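Local coordinates for protein cytochrome c, putative (Shewanella oneidensis, PDB 1SP3) that carries eight c-type hemes and probably works as a respiratory oxidoreductase, consistent with tetrathionate reduction, at residues 26-29 and 30-34; 121-124 and 125-128; 337-340 and 341-344; 359-362 and 363-366. All coordinates share one frame; numbering follows the deposited sequence.

Interaction 1 of 4, residues 26-29 and 30-34. With HEC (heme c), chain C.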
loop_
_atom_site.group_PDB
_atom_site.type_symbol
_atom_site.label_atom_id
_atom_site.label_comp_id
_atom_site.label_asym_id
_atom_site.label_seq_id
_atom_site.Cartn_x
_atom_site.Cartn_y
_atom_site.Cartn_z
ATOM N N HIS A 26 4.684 -9.790 28.136
ATOM C CA HIS A 26 4.496 -8.654 27.254
ATOM C C HIS A 26 3.011 -8.400 26.958
ATOM O O HIS A 26 2.658 -7.919 25.876
ATOM C CB HIS A 26 5.265 -8.845 25.916
ATOM C CG HIS A 26 6.767 -8.917 26.066
ATOM N ND1 HIS A 26 7.522 -7.884 26.591
ATOM C CD2 HIS A 26 7.650 -9.905 25.760
ATOM C CE1 HIS A 26 8.802 -8.214 26.554
ATOM N NE2 HIS A 26 8.910 -9.435 26.060
ATOM N N GLU A 27 2.142 -8.720 27.898
ATOM C CA GLU A 27 0.762 -8.264 27.817
ATOM C C GLU A 27 0.547 -6.788 27.451
ATOM O O GLU A 27 -0.360 -6.434 26.661
ATOM C CB GLU A 27 0.030 -8.550 29.124
ATOM C CG GLU A 27 -1.455 -8.655 28.810
ATOM C CD GLU A 27 -2.331 -9.003 30.016
ATOM O OE1 GLU A 27 -1.839 -9.608 31.021
ATOM O OE2 GLU A 27 -3.535 -8.689 29.900
ATOM N N GLU A 28 1.397 -5.924 27.975
ATOM C CA GLU A 28 1.323 -4.515 27.604
ATOM C C GLU A 28 1.493 -4.259 26.084
ATOM O O GLU A 28 0.700 -3.553 25.448
ATOM C CB GLU A 28 2.353 -3.666 28.402
ATOM C CG GLU A 28 1.734 -2.303 28.734
ATOM C CD GLU A 28 2.715 -1.234 29.259
ATOM O OE1 GLU A 28 2.171 -0.156 29.639
ATOM O OE2 GLU A 28 4.000 -1.426 29.261
ATOM N N GLN A 29 2.553 -4.817 25.531
ATOM C CA GLN A 29 2.873 -4.669 24.110
ATOM C C GLN A 29 1.712 -5.180 23.240
ATOM O O GLN A 29 1.361 -4.562 22.275
ATOM C CB GLN A 29 4.120 -5.529 23.861
ATOM C CG GLN A 29 5.500 -4.920 24.296
ATOM C CD GLN A 29 5.659 -4.758 25.798
ATOM O OE1 GLN A 29 5.249 -5.590 26.555
ATOM N NE2 GLN A 29 6.284 -3.691 26.205
ATOM N N ALA A 30 1.103 -6.314 23.592
ATOM C CA ALA A 30 -0.050 -6.831 22.854
ATOM C C ALA A 30 -1.184 -5.820 22.911
ATOM O O ALA A 30 -1.755 -5.424 21.891
ATOM C CB ALA A 30 -0.441 -8.159 23.367
ATOM N N THR A 31 -1.504 -5.364 24.110
ATOM C CA THR A 31 -2.571 -4.416 24.279
ATOM C C THR A 31 -2.333 -3.172 23.446
ATOM O O THR A 31 -3.261 -2.700 22.797
ATOM C CB THR A 31 -2.651 -4.018 25.714
ATOM O OG1 THR A 31 -2.997 -5.187 26.463
ATOM C CG2 THR A 31 -3.823 -3.093 25.926
ATOM N N ASP A 32 -1.100 -2.657 23.513
ATOM C CA ASP A 32 -0.727 -1.475 22.744
ATOM C C ASP A 32 -0.835 -1.701 21.223
ATOM O O ASP A 32 -1.291 -0.850 20.503
ATOM C CB ASP A 32 0.720 -1.037 23.077
ATOM C CG ASP A 32 0.860 -0.461 24.499
ATOM O OD1 ASP A 32 -0.159 0.098 25.035
ATOM O OD2 ASP A 32 1.975 -0.541 25.110
ATOM N N MET A 33 -0.353 -2.821 20.761
ATOM C CA MET A 33 -0.273 -3.074 19.348
ATOM C C MET A 33 -1.708 -3.195 18.822
ATOM O O MET A 33 -2.072 -2.747 17.684
ATOM C CB MET A 33 0.527 -4.353 19.142
ATOM C CG MET A 33 1.339 -4.434 17.797
ATOM S SD MET A 33 0.173 -4.887 16.445
ATOM C CE MET A 33 -0.674 -6.140 17.489
ATOM N N MET A 34 -2.544 -3.785 19.654
ATOM C CA MET A 34 -3.899 -4.092 19.192
ATOM C C MET A 34 -4.744 -2.820 19.048
ATOM O O MET A 34 -5.816 -2.850 18.416
ATOM C CB MET A 34 -4.582 -5.091 20.137
ATOM C CG MET A 34 -3.967 -6.447 20.042
ATOM S SD MET A 34 -4.501 -7.357 21.453
ATOM C CE MET A 34 -5.999 -8.358 20.954
HETATM FE FE HEC C . 10.612 -10.475 25.526
HETATM C CHA HEC C . 12.694 -7.868 25.520
HETATM C CHB HEC C . 9.648 -9.809 22.307
HETATM C CHC HEC C . 8.946 -13.494 25.337
HETATM C CHD HEC C . 10.898 -10.842 28.899
HETATM N NA HEC C . 11.058 -9.058 24.138
HETATM C C1A HEC C . 12.022 -8.108 24.331
HETATM C C2A HEC C . 12.115 -7.358 23.113
HETATM C C3A HEC C . 11.275 -7.900 22.215
HETATM C C4A HEC C . 10.582 -8.979 22.860
HETATM C CMA HEC C . 11.085 -7.475 20.735
HETATM C CAA HEC C . 13.097 -6.167 22.878
HETATM C CBA HEC C . 14.262 -6.898 22.172
HETATM C CGA HEC C . 15.407 -5.984 21.924
HETATM O O1A HEC C . 16.387 -6.462 21.259
HETATM O O2A HEC C . 15.319 -4.810 22.390
HETATM N NB HEC C . 9.501 -11.506 24.092
HETATM C C1B HEC C . 9.216 -10.990 22.836
HETATM C C2B HEC C . 8.395 -11.980 22.153
HETATM C C3B HEC C . 8.214 -12.996 22.999
HETATM C C4B HEC C . 8.923 -12.724 24.216
HETATM C CMB HEC C . 7.843 -11.830 20.712
HETATM C CAB HEC C . 7.519 -14.319 22.690
HETATM C CBB HEC C . 8.146 -14.947 21.673
HETATM N NC HEC C . 10.074 -11.883 26.837
HETATM C C1C HEC C . 9.360 -13.033 26.571
HETATM C C2C HEC C . 9.141 -13.725 27.810
HETATM C C3C HEC C . 9.685 -12.983 28.799
HETATM C C4C HEC C . 10.259 -11.804 28.198
HETATM C CMC HEC C . 8.346 -15.076 27.919
HETATM C CAC HEC C . 9.707 -13.267 30.365
HETATM C CBC HEC C . 9.944 -14.497 30.883
HETATM N ND HEC C . 11.654 -9.519 26.979
HETATM C C1D HEC C . 11.614 -9.834 28.314
HETATM C C2D HEC C . 12.432 -8.868 29.056
HETATM C C3D HEC C . 12.982 -7.990 27.999
HETATM C C4D HEC C . 12.454 -8.455 26.748
HETATM C CMD HEC C . 12.704 -8.741 30.585
HETATM C CAD HEC C . 13.871 -6.762 28.260
HETATM C CBD HEC C . 12.869 -5.694 28.663
HETATM C CGD HEC C . 13.565 -4.426 29.179
HETATM O O1D HEC C . 14.009 -4.350 30.380
HETATM O O2D HEC C . 13.724 -3.469 28.366
HETATM O O HOH W 1 0.893 0.839 27.619
#
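T31 and E27 meet one turn apart on helix 15-34, where a single carbonyl oxygen takes two bonds. T31 N reaches E27 O at 3.0 Å and T31 OG1 reaches the same E27 O at 2.9 Å, the two donors arriving from opposite faces of the carbonyl plane. The hydroxyl is put there by its first torsion (chi1 -64°), which sets OG1 beside its own backbone N and back toward the preceding turn. A valine here has no hydroxyl, which would probably leave E27 O one donor of the two and K93 without this partner. Backbone bonds continue the helix on both sides, A30 N to H26 O and D32 N to E28 O among them.

The acidic pair E28 and D32 is of another kind: OE1 of E28 and OD2 of D32 stand 4.5 Å apart, their carboxylate planes turned 45°, and a water bridges E28 OE1 and D32 OD1.

Metal ligation forms the third group. NE2 of H26 binds the heme iron at 2.1 Å, with H4 as the other axial ligand, while H26 ND1 gives its proton to Q29 OE1 at 3.2 Å. That oxygen lies near the imidazole plane, although the donor stands above the amide plane of Q29. Q29 thus acts as a second-shell residue that helps fix the ring's rotation and would probably make the imidazole a slightly stronger electron donor to iron.

Interaction 2 of 4, residues 121-124 and 125-128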
loop_
_atom_site.group_PDB
_atom_site.type_symbol
_atom_site.label_atom_id
_atom_site.label_comp_id
_atom_site.label_asym_id
_atom_site.label_seq_id
_atom_site.Cartn_x
_atom_site.Cartn_y
_atom_site.Cartn_z
ATOM N N LYS A 121 6.422 -26.746 9.512
ATOM C CA LYS A 121 7.837 -27.153 9.576
ATOM C C LYS A 121 8.795 -26.020 9.941
ATOM O O LYS A 121 9.994 -26.093 9.658
ATOM C CB LYS A 121 8.313 -27.829 8.250
ATOM C CG LYS A 121 7.761 -29.319 7.981
ATOM C CD LYS A 121 7.133 -29.471 6.550
ATOM C CE LYS A 121 8.119 -30.141 5.536
ATOM N NZ LYS A 121 8.644 -29.156 4.490
ATOM N N LEU A 122 8.298 -24.976 10.569
ATOM C CA LEU A 122 9.223 -23.986 11.112
ATOM C C LEU A 122 9.661 -24.514 12.456
ATOM O O LEU A 122 8.904 -25.261 13.143
ATOM C CB LEU A 122 8.588 -22.598 11.267
ATOM C CG LEU A 122 8.190 -21.943 9.937
ATOM C CD1 LEU A 122 7.528 -20.584 10.154
ATOM C CD2 LEU A 122 9.368 -21.914 8.925
ATOM N N ASP A 123 10.874 -24.140 12.847
ATOM C CA ASP A 123 11.252 -24.306 14.227
ATOM C C ASP A 123 10.746 -23.134 15.078
ATOM O O ASP A 123 11.491 -22.186 15.378
ATOM C CB ASP A 123 12.758 -24.417 14.313
ATOM C CG ASP A 123 13.224 -24.963 15.645
ATOM O OD1 ASP A 123 14.378 -25.499 15.646
ATOM O OD2 ASP A 123 12.525 -24.881 16.708
ATOM N N LEU A 124 9.479 -23.171 15.461
ATOM C CA LEU A 124 8.927 -22.068 16.233
ATOM C C LEU A 124 9.719 -21.707 17.486
ATOM O O LEU A 124 9.939 -20.533 17.765
ATOM C CB LEU A 124 7.453 -22.292 16.570
ATOM C CG LEU A 124 6.508 -22.271 15.348
ATOM C CD1 LEU A 124 5.115 -22.616 15.832
ATOM C CD2 LEU A 124 6.473 -20.923 14.605
ATOM N N ALA A 125 10.101 -22.706 18.275
ATOM C CA ALA A 125 10.837 -22.438 19.498
ATOM C C ALA A 125 12.073 -21.609 19.231
ATOM O O ALA A 125 12.282 -20.556 19.865
ATOM C CB ALA A 125 11.166 -23.779 20.259
ATOM N N LYS A 126 12.819 -22.027 18.223
ATOM C CA LYS A 126 14.066 -21.374 17.791
ATOM C C LYS A 126 13.853 -19.950 17.305
ATOM O O LYS A 126 14.580 -19.032 17.717
ATOM C CB LYS A 126 14.772 -22.184 16.714
ATOM C CG LYS A 126 16.230 -21.816 16.493
ATOM C CD LYS A 126 17.109 -22.119 17.772
ATOM C CE LYS A 126 16.877 -23.546 18.448
ATOM N NZ LYS A 126 18.157 -24.262 18.849
ATOM N N ILE A 127 12.824 -19.751 16.487
ATOM C CA ILE A 127 12.436 -18.394 16.096
ATOM C C ILE A 127 12.141 -17.547 17.349
ATOM O O ILE A 127 12.670 -16.437 17.468
ATOM C CB ILE A 127 11.245 -18.449 15.157
ATOM C CG1 ILE A 127 11.700 -19.091 13.810
ATOM C CG2 ILE A 127 10.532 -17.043 15.044
ATOM C CD1 ILE A 127 10.608 -19.441 12.813
ATOM N N ALA A 128 11.296 -18.052 18.255
ATOM C CA ALA A 128 10.915 -17.312 19.466
ATOM C C ALA A 128 12.112 -16.930 20.313
ATOM O O ALA A 128 12.124 -15.852 20.844
ATOM C CB ALA A 128 10.003 -18.117 20.330
#
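The carboxylate of D123 lies against the start of helix 124-129, with K126 as its partner. Over its plane comes K126 N, which meets D123 OD2 from above, 66° out of the plane, at 3.2 Å; CB of K126 packs close to the same group, 3.4 Å from D123 CG. Near the OD2 end lies the methyl of A125, CB to OD2 4.0 Å. The first torsion of D123 (chi1 -164°) swings CG opposite its own N and beside its carbonyl carbon, bringing the carboxylate over the first turn. This is an N-cap: the side chain takes up an amide N-H of the helix's first turn. D123 O meanwhile accepts from I127 N at 3.0 Å, so one residue serves the helix start with both side chain and backbone. CD1 of I127 rests against CB of L122 at 4.1 Å, an apolar contact of the residue before the N-cap with the fourth after it, placed as a hydrophobic staple.

D123 is also the centre of an inverse gamma turn, which bends the incoming loop into the helix. L124 and A128 pack on V18 of helix 15-34, A128 touches a heme, and I127 leans on D103 and T107 in the loop after helix 99-102.

Interaction 3 of 4, residues 337-340 and 341-344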
loop_
_atom_site.group_PDB
_atom_site.type_symbol
_atom_site.label_atom_id
_atom_site.label_comp_id
_atom_site.label_asym_id
_atom_site.label_seq_id
_atom_site.Cartn_x
_atom_site.Cartn_y
_atom_site.Cartn_z
ATOM N N ILE A 337 -14.966 -5.561 -11.817
ATOM C CA ILE A 337 -16.355 -5.969 -11.904
ATOM C C ILE A 337 -17.300 -5.079 -11.099
ATOM O O ILE A 337 -17.016 -4.687 -9.983
ATOM C CB ILE A 337 -16.479 -7.459 -11.450
ATOM C CG1 ILE A 337 -17.941 -7.985 -11.662
ATOM C CG2 ILE A 337 -15.982 -7.662 -9.973
ATOM C CD1 ILE A 337 -18.141 -9.535 -11.382
ATOM N N TYR A 338 -18.427 -4.729 -11.733
ATOM C CA TYR A 338 -19.430 -3.897 -11.152
ATOM C C TYR A 338 -20.856 -4.467 -11.409
ATOM O O TYR A 338 -21.106 -5.181 -12.358
ATOM C CB TYR A 338 -19.276 -2.394 -11.588
ATOM C CG TYR A 338 -19.930 -2.010 -12.896
ATOM C CD1 TYR A 338 -21.226 -1.473 -12.942
ATOM C CD2 TYR A 338 -19.236 -2.172 -14.094
ATOM C CE1 TYR A 338 -21.834 -1.112 -14.210
ATOM C CE2 TYR A 338 -19.810 -1.825 -15.322
ATOM C CZ TYR A 338 -21.090 -1.315 -15.379
ATOM O OH TYR A 338 -21.583 -0.984 -16.641
ATOM N N ASP A 339 -21.756 -4.158 -10.510
ATOM C CA ASP A 339 -23.171 -4.547 -10.633
ATOM C C ASP A 339 -23.872 -3.661 -11.673
ATOM O O ASP A 339 -24.039 -2.454 -11.468
ATOM C CB ASP A 339 -23.823 -4.348 -9.285
ATOM C CG ASP A 339 -25.211 -4.938 -9.223
ATOM O OD1 ASP A 339 -26.123 -4.458 -9.990
ATOM O OD2 ASP A 339 -25.452 -5.842 -8.397
ATOM N N LYS A 340 -24.299 -4.275 -12.767
ATOM C CA LYS A 340 -24.774 -3.535 -13.958
ATOM C C LYS A 340 -26.084 -2.834 -13.675
ATOM O O LYS A 340 -26.415 -1.858 -14.344
ATOM C CB LYS A 340 -24.970 -4.487 -15.157
ATOM C CG LYS A 340 -25.477 -3.786 -16.376
ATOM C CD LYS A 340 -24.478 -3.864 -17.514
ATOM C CE LYS A 340 -25.114 -3.866 -18.945
ATOM N NZ LYS A 340 -26.482 -4.514 -19.097
ATOM N N LYS A 341 -26.812 -3.331 -12.676
ATOM C CA LYS A 341 -28.047 -2.686 -12.261
ATOM C C LYS A 341 -27.928 -1.656 -11.148
ATOM O O LYS A 341 -28.558 -0.610 -11.213
ATOM C CB LYS A 341 -29.123 -3.719 -11.898
ATOM C CG LYS A 341 -29.795 -4.356 -13.168
ATOM C CD LYS A 341 -30.584 -3.334 -14.023
ATOM C CE LYS A 341 -32.040 -3.832 -14.357
ATOM N NZ LYS A 341 -32.227 -5.351 -14.339
ATOM N N LEU A 342 -27.167 -1.951 -10.106
ATOM C CA LEU A 342 -26.990 -0.929 -9.102
ATOM C C LEU A 342 -25.825 -0.162 -9.710
ATOM O O LEU A 342 -25.058 -0.672 -10.561
ATOM C CB LEU A 342 -26.660 -1.584 -7.732
ATOM C CG LEU A 342 -27.598 -2.740 -7.333
ATOM C CD1 LEU A 342 -26.812 -3.754 -6.479
ATOM C CD2 LEU A 342 -28.856 -2.172 -6.568
ATOM N N ASN A 343 -25.568 1.060 -9.458
ATOM C CA ASN A 343 -24.301 1.249 -10.330
ATOM C C ASN A 343 -23.057 1.261 -9.426
ATOM O O ASN A 343 -22.558 2.298 -9.177
ATOM C CB ASN A 343 -24.411 2.448 -11.319
ATOM C CG ASN A 343 -24.987 2.046 -12.696
ATOM O OD1 ASN A 343 -24.365 1.341 -13.492
ATOM N ND2 ASN A 343 -26.180 2.512 -12.979
ATOM N N ILE A 344 -22.685 0.114 -8.845
ATOM C CA ILE A 344 -21.624 0.012 -7.827
ATOM C C ILE A 344 -20.607 -1.066 -8.108
ATOM O O ILE A 344 -20.942 -2.137 -8.687
ATOM C CB ILE A 344 -22.178 -0.283 -6.392
ATOM C CG1 ILE A 344 -22.703 -1.734 -6.294
ATOM C CG2 ILE A 344 -23.252 0.709 -6.022
ATOM C CD1 ILE A 344 -23.195 -2.087 -4.916
HETATM O O HOH W 2 -24.898 -0.022 -15.761
#
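D339 and L342 cross obliquely at the turn after strand 325-339, with the carboxylate of D339 bent back over the backbone that follows it. Its OD1 accepts from L342 N at 2.7 Å in a nearly straight bond (173°), the donor standing above the carboxylate plane, and takes a weaker, more bent bond from K341 N at 3.0 Å. CG of D339 lies opposite its own backbone N (chi1 -170°), which carries the carboxylate alongside the loop; the same OD1 also bonds S384.

Y338 and N343 lie side by side and point the same way, ring and amide planes 29° apart. OD1 of N343 comes to the edge of the ring, 3.6 Å from Y338 CE1. Farther along that edge a water donates to both N343 OD1, at 2.7 Å, and K340 O, tying the amide to the turn's backbone. The phenol oxygen of Y338 has its partner in S306. I344 O also lies near the ring plane, and CB of Y338 approaches it to 3.4 Å.

K341 reaches outward to a salt bridge with E386. D339 N donates to I344 O at 2.8 Å, one backbone bond between the two arms. This is a tight reversal between antiparallel strands 325-339 and 344-345 of the large mixed sheet, resembling an Asx turn but held chiefly through the amide three residues on, only weakly through that two on.

Interaction 4 of 4, residues 359-362 and 363-366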
loop_
_atom_site.group_PDB
_atom_site.type_symbol
_atom_site.label_atom_id
_atom_site.label_comp_id
_atom_site.label_asym_id
_atom_site.label_seq_id
_atom_site.Cartn_x
_atom_site.Cartn_y
_atom_site.Cartn_z
ATOM N N GLU A 359 -13.956 -21.608 -9.764
ATOM C CA GLU A 359 -15.101 -21.869 -10.618
ATOM C C GLU A 359 -15.169 -21.002 -11.922
ATOM O O GLU A 359 -15.729 -21.462 -12.891
ATOM C CB GLU A 359 -16.391 -21.833 -9.805
ATOM C CG GLU A 359 -16.529 -22.944 -8.756
ATOM C CD GLU A 359 -16.540 -24.366 -9.351
ATOM O OE1 GLU A 359 -17.152 -24.617 -10.434
ATOM O OE2 GLU A 359 -15.912 -25.250 -8.721
ATOM N N PHE A 360 -14.583 -19.794 -11.953
ATOM C CA PHE A 360 -14.473 -19.002 -13.198
ATOM C C PHE A 360 -15.828 -18.538 -13.646
ATOM O O PHE A 360 -16.085 -18.330 -14.843
ATOM C CB PHE A 360 -13.768 -19.721 -14.358
ATOM C CG PHE A 360 -12.306 -19.959 -14.100
ATOM C CD1 PHE A 360 -11.826 -21.247 -13.911
ATOM C CD2 PHE A 360 -11.420 -18.879 -13.970
ATOM C CE1 PHE A 360 -10.438 -21.476 -13.601
ATOM C CE2 PHE A 360 -10.092 -19.077 -13.669
ATOM C CZ PHE A 360 -9.588 -20.396 -13.493
ATOM N N ASP A 361 -16.647 -18.300 -12.644
ATOM C CA ASP A 361 -18.010 -17.856 -12.791
ATOM C C ASP A 361 -18.176 -16.568 -11.995
ATOM O O ASP A 361 -18.358 -16.587 -10.784
ATOM C CB ASP A 361 -18.901 -18.971 -12.235
ATOM C CG ASP A 361 -20.345 -18.624 -12.172
ATOM O OD1 ASP A 361 -20.763 -17.442 -12.278
ATOM O OD2 ASP A 361 -21.181 -19.543 -11.970
ATOM N N TRP A 362 -18.189 -15.461 -12.714
ATOM C CA TRP A 362 -18.310 -14.169 -12.089
ATOM C C TRP A 362 -19.609 -13.939 -11.335
ATOM O O TRP A 362 -19.611 -13.169 -10.359
ATOM C CB TRP A 362 -18.115 -13.045 -13.123
ATOM C CG TRP A 362 -16.695 -12.740 -13.444
ATOM C CD1 TRP A 362 -16.089 -12.851 -14.653
ATOM C CD2 TRP A 362 -15.693 -12.284 -12.541
ATOM N NE1 TRP A 362 -14.760 -12.506 -14.569
ATOM C CE2 TRP A 362 -14.490 -12.127 -13.288
ATOM C CE3 TRP A 362 -15.677 -11.976 -11.171
ATOM C CZ2 TRP A 362 -13.307 -11.638 -12.726
ATOM C CZ3 TRP A 362 -14.465 -11.519 -10.596
ATOM C CH2 TRP A 362 -13.312 -11.355 -11.380
ATOM N N ASN A 363 -20.722 -14.543 -11.779
ATOM C CA ASN A 363 -22.008 -14.308 -11.089
ATOM C C ASN A 363 -21.946 -14.905 -9.703
ATOM O O ASN A 363 -22.367 -14.318 -8.786
ATOM C CB ASN A 363 -23.299 -14.888 -11.811
ATOM C CG ASN A 363 -23.677 -14.147 -13.109
ATOM O OD1 ASN A 363 -23.520 -14.693 -14.237
ATOM N ND2 ASN A 363 -24.247 -12.944 -12.975
ATOM N N LEU A 364 -21.496 -16.144 -9.618
ATOM C CA LEU A 364 -21.271 -16.848 -8.359
ATOM C C LEU A 364 -20.243 -16.083 -7.487
ATOM O O LEU A 364 -20.474 -15.880 -6.295
ATOM C CB LEU A 364 -20.671 -18.213 -8.688
ATOM C CG LEU A 364 -20.836 -19.486 -7.814
ATOM C CD1 LEU A 364 -19.563 -20.348 -7.687
ATOM C CD2 LEU A 364 -21.619 -19.339 -6.466
ATOM N N ALA A 365 -19.100 -15.692 -8.063
ATOM C CA ALA A 365 -18.115 -14.899 -7.295
ATOM C C ALA A 365 -18.733 -13.590 -6.767
ATOM O O ALA A 365 -18.604 -13.259 -5.590
ATOM C CB ALA A 365 -16.817 -14.691 -8.081
ATOM N N ALA A 366 -19.491 -12.897 -7.602
ATOM C CA ALA A 366 -20.220 -11.695 -7.165
ATOM C C ALA A 366 -21.206 -11.937 -6.049
ATOM O O ALA A 366 -21.268 -11.152 -5.069
ATOM C CB ALA A 366 -20.979 -11.051 -8.356
#
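W362, D361 and L364 carry most of this contact, at the start of helix 362-372. D361 is the N-cap: its OD1 accepts from L364 N at 3.0 Å along a nearly straight path (173°), the donor rising well above the carboxylate plane. CG of D361 is turned opposite its backbone N (chi1 174°), and this brings the carboxylate over the first turn, where CG also sits 3.5 Å from CB of L364. The backbone of the same residue contributes as well, since D361 O takes the N-H of A365 at 3.0 Å. With an alanine here, L364 N would probably be left without its mate, and the first turn of the helix would be likely to fray.

L364 crosses the D361 side chain at about a right angle and spreads its CD1 over the aliphatic part of E359, 4.1 Å from E359 CB. The leucine thereby bridges the cap and the last residue of the preceding helix, 356-359, while F360 between them takes a positive phi (68°) that lets the chain leave one helix and enter the next.

The carbonyl oxygen of W362 receives A366 N at 2.8 Å, and its indole meets the methyl of A365 obliquely, CE3 to CB 4.3 Å.

Around the turn, the W362 indole stacks on Y356 of helix 356-359 and meets F389 of strand 387-397 edge-to-face, so the start of helix 362-372 is bedded on aromatic rings from both sheet and helix. N363 ND2 bonds Y383 OH in the loop before that strand.

How the interactions relate
The contacts are local, mostly between residues three to five apart; none closes a long loop, and they follow in series without crossing or nesting. Interaction 1 lies within helix 15-34, carrying a heme ligand near the N terminus. Interaction 2 opens helix 124-129 about 9 Å away at the nearest atoms, and that helix packs on helix 15-34 through V18, so both border the pocket of the heme that H26 ligates. Interaction 3 closes the reversal between strands 325-339 and 344-345, and interaction 4 starts helix 362-372. These last two touch, I337 CD1 lying 3.5 Å from W362 CE3, which seats the helix against the sheet. Interactions 2 and 4 are both aspartate-capped helix starts.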